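Long-range contact in COMPASS component SPP1 (Saccharomyces cerevisiae S288c, PDB 6J2P), which reads the H3K4me3 mark on histone H3 through its PHD finger, as a component of the Set1C/COMPASS histone methyltransferase complex: residues V64-C69 and K89-R94. Sequence-based numbering, arbitrary orientation.
With ZN (zinc ion), chain I.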
loop_
_atom_site.group_PDB
_atom_site.type_symbol
_atom_site.label_atom_id
_atom_site.label_comp_id
_atom_site.label_asym_id
_atom_site.label_seq_id
_atom_site.Cartn_x
_atom_site.Cartn_y
_atom_site.Cartn_z
ATOM N N VAL A 64 -0.721 -2.499 3.548
ATOM C CA VAL A 64 0.359 -2.753 2.600
ATOM C C VAL A 64 1.672 -2.740 3.369
ATOM O O VAL A 64 1.992 -1.757 4.048
ATOM C CB VAL A 64 0.375 -1.715 1.468
ATOM C CG1 VAL A 64 1.660 -1.832 0.663
ATOM C CG2 VAL A 64 -0.837 -1.884 0.574
ATOM N N PHE A 65 2.433 -3.831 3.265
ATOM C CA PHE A 65 3.753 -3.866 3.886
ATOM C C PHE A 65 4.803 -3.234 2.980
ATOM O O PHE A 65 5.575 -2.374 3.415
ATOM C CB PHE A 65 4.140 -5.305 4.234
ATOM C CG PHE A 65 5.473 -5.423 4.922
ATOM C CD1 PHE A 65 5.641 -4.971 6.221
ATOM C CD2 PHE A 65 6.560 -5.981 4.266
ATOM C CE1 PHE A 65 6.866 -5.076 6.854
ATOM C CE2 PHE A 65 7.786 -6.089 4.894
ATOM C CZ PHE A 65 7.941 -5.635 6.190
ATOM N N SER A 66 4.844 -3.652 1.716
ATOM C CA SER A 66 5.752 -3.074 0.734
ATOM C C SER A 66 5.079 -3.131 -0.627
ATOM O O SER A 66 4.588 -4.189 -1.035
ATOM C CB SER A 66 7.093 -3.815 0.705
ATOM O OG SER A 66 6.905 -5.208 0.527
ATOM N N PHE A 67 5.050 -2.001 -1.320
ATOM C CA PHE A 67 4.374 -1.896 -2.603
ATOM C C PHE A 67 5.389 -1.873 -3.738
ATOM O O PHE A 67 6.462 -1.273 -3.620
ATOM C CB PHE A 67 3.500 -0.642 -2.657
ATOM C CG PHE A 67 2.925 -0.363 -4.015
ATOM C CD1 PHE A 67 1.860 -1.105 -4.498
ATOM C CD2 PHE A 67 3.455 0.639 -4.811
ATOM C CE1 PHE A 67 1.329 -0.851 -5.751
ATOM C CE2 PHE A 67 2.931 0.897 -6.064
ATOM C CZ PHE A 67 1.867 0.149 -6.535
ATOM N N TYR A 68 5.038 -2.534 -4.839
ATOM C CA TYR A 68 5.849 -2.540 -6.049
ATOM C C TYR A 68 4.937 -2.270 -7.234
ATOM O O TYR A 68 3.980 -3.017 -7.468
ATOM C CB TYR A 68 6.588 -3.872 -6.213
ATOM C CG TYR A 68 7.764 -4.016 -5.274
ATOM C CD1 TYR A 68 8.945 -3.319 -5.500
ATOM C CD2 TYR A 68 7.692 -4.838 -4.156
ATOM C CE1 TYR A 68 10.024 -3.441 -4.644
ATOM C CE2 TYR A 68 8.766 -4.967 -3.294
ATOM C CZ TYR A 68 9.930 -4.266 -3.543
ATOM O OH TYR A 68 11.004 -4.386 -2.691
ATOM N N CYS A 69 5.231 -1.199 -7.973
ATOM C CA CYS A 69 4.379 -0.778 -9.072
ATOM C C CYS A 69 4.381 -1.832 -10.181
ATOM O O CYS A 69 5.263 -2.692 -10.227
ATOM C CB CYS A 69 4.848 0.573 -9.608
ATOM S SG CYS A 69 6.341 0.536 -10.618
ATOM N N LYS A 89 7.446 -8.361 -5.645
ATOM C CA LYS A 89 5.997 -8.478 -5.623
ATOM C C LYS A 89 5.450 -7.718 -4.424
ATOM O O LYS A 89 6.084 -7.676 -3.365
ATOM C CB LYS A 89 5.561 -9.947 -5.561
ATOM C CG LYS A 89 4.097 -10.181 -5.883
ATOM C CD LYS A 89 3.806 -11.664 -6.063
ATOM C CE LYS A 89 4.230 -12.467 -4.842
ATOM N NZ LYS A 89 3.919 -13.915 -4.989
ATOM N N THR A 90 4.276 -7.115 -4.596
ATOM C CA THR A 90 3.655 -6.370 -3.509
ATOM C C THR A 90 3.234 -7.317 -2.393
ATOM O O THR A 90 2.539 -8.309 -2.632
ATOM C CB THR A 90 2.448 -5.585 -4.018
ATOM O OG1 THR A 90 2.889 -4.538 -4.891
ATOM C CG2 THR A 90 1.684 -4.977 -2.853
ATOM N N LEU A 91 3.665 -7.013 -1.172
ATOM C CA LEU A 91 3.312 -7.796 0.003
ATOM C C LEU A 91 2.234 -7.075 0.802
ATOM O O LEU A 91 2.307 -5.861 1.013
ATOM C CB LEU A 91 4.540 -8.041 0.883
ATOM C CG LEU A 91 5.673 -8.854 0.256
ATOM C CD1 LEU A 91 6.928 -8.776 1.112
ATOM C CD2 LEU A 91 5.243 -10.298 0.055
ATOM N N TRP A 92 1.237 -7.832 1.249
ATOM C CA TRP A 92 0.112 -7.289 1.995
ATOM C C TRP A 92 0.169 -7.738 3.449
ATOM O O TRP A 92 0.510 -8.888 3.742
ATOM C CB TRP A 92 -1.215 -7.722 1.367
ATOM C CG TRP A 92 -1.409 -7.188 -0.015
ATOM C CD1 TRP A 92 -0.937 -7.727 -1.176
ATOM C CD2 TRP A 92 -2.127 -6.005 -0.384
ATOM N NE1 TRP A 92 -1.317 -6.953 -2.246
ATOM C CE2 TRP A 92 -2.048 -5.889 -1.786
ATOM C CE3 TRP A 92 -2.826 -5.032 0.336
ATOM C CZ2 TRP A 92 -2.641 -4.839 -2.482
ATOM C CZ3 TRP A 92 -3.419 -3.994 -0.358
ATOM C CH2 TRP A 92 -3.322 -3.904 -1.753
ATOM N N LYS A 93 -0.171 -6.824 4.355
ATOM C CA LYS A 93 -0.230 -7.148 5.772
ATOM C C LYS A 93 -1.460 -8.005 6.073
ATOM O O LYS A 93 -2.332 -8.219 5.228
ATOM C CB LYS A 93 -0.248 -5.872 6.613
ATOM C CG LYS A 93 1.016 -5.033 6.490
ATOM C CD LYS A 93 0.980 -3.834 7.418
ATOM C CE LYS A 93 2.253 -3.016 7.313
ATOM N NZ LYS A 93 2.220 -1.834 8.220
ATOM N N ARG A 94 -1.518 -8.504 7.304
ATOM C CA ARG A 94 -2.623 -9.335 7.766
ATOM C C ARG A 94 -3.619 -8.454 8.514
ATOM O O ARG A 94 -3.289 -7.890 9.563
ATOM C CB ARG A 94 -2.114 -10.467 8.658
ATOM C CG ARG A 94 -3.140 -11.556 8.966
ATOM C CD ARG A 94 -2.505 -12.668 9.784
ATOM N NE ARG A 94 -1.950 -12.152 11.032
ATOM C CZ ARG A 94 -0.659 -12.184 11.350
ATOM N NH1 ARG A 94 0.222 -12.707 10.508
ATOM N NH2 ARG A 94 -0.248 -11.685 12.508
HETATM ZN ZN ZN I . 8.339 1.239 -9.218
#
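Tyr68 and Thr90 meet through a bond that runs from a backbone N-H to a side-chain oxygen: the N-H of Tyr68 gives a fairly straight bond of 2.9 Å to Thr90 OG1, with 162° at the hydrogen. Threonine suits this position because its two branches do different work. OG1, anti to the carbonyl carbon (chi1 -68°), accepts the backbone N-H, while the methyl CG2 lies over one face of the Trp92 ring, nearer its border than its centre. An alanine here would probably leave the Tyr68 N-H without its acceptor and open a gap against the indole.

One step along, Leu91 N donates to Ser66 O at 3.0 Å, nearly along the C=O axis. Leu91 O in turn receives Phe65 N at 3.0 Å and, more weakly, Ser66 N at 3.4 Å. Two successive residues thus face one, a classic beta bulge in an antiparallel pairing.

Outside the backbone, Val64 and Trp92 lie on the same side of the little sheet; Val64 CG2 reaches Trp92 CZ3 at 3.5 Å. Val64 also hydrogen-bonds through its backbone to the bound peptide, and the compact branched side chain packs on an apolar side chain of it. On the other side, Leu91 CD1 rests 3.6 Å from Ser66 OG, serine's short side chain keeping this contact close to the strand, and meets the edge of the Phe65 ring. The extended Lys93 chain crosses Phe65 at about a right angle, its CE 3.5 Å from Val64 O. At the far end, Lys89 O approaches Tyr68 CD2 at the ring edge.

Cys69 binds zinc with Cys42, Cys45 and Cys72. Three backbone bonds, one of them weak, a fourth to a threonine hydroxyl oxygen and modest apolar contacts therefore join the PHD finger, near one of its two zinc sites, to the unconventional C3H zinc finger region.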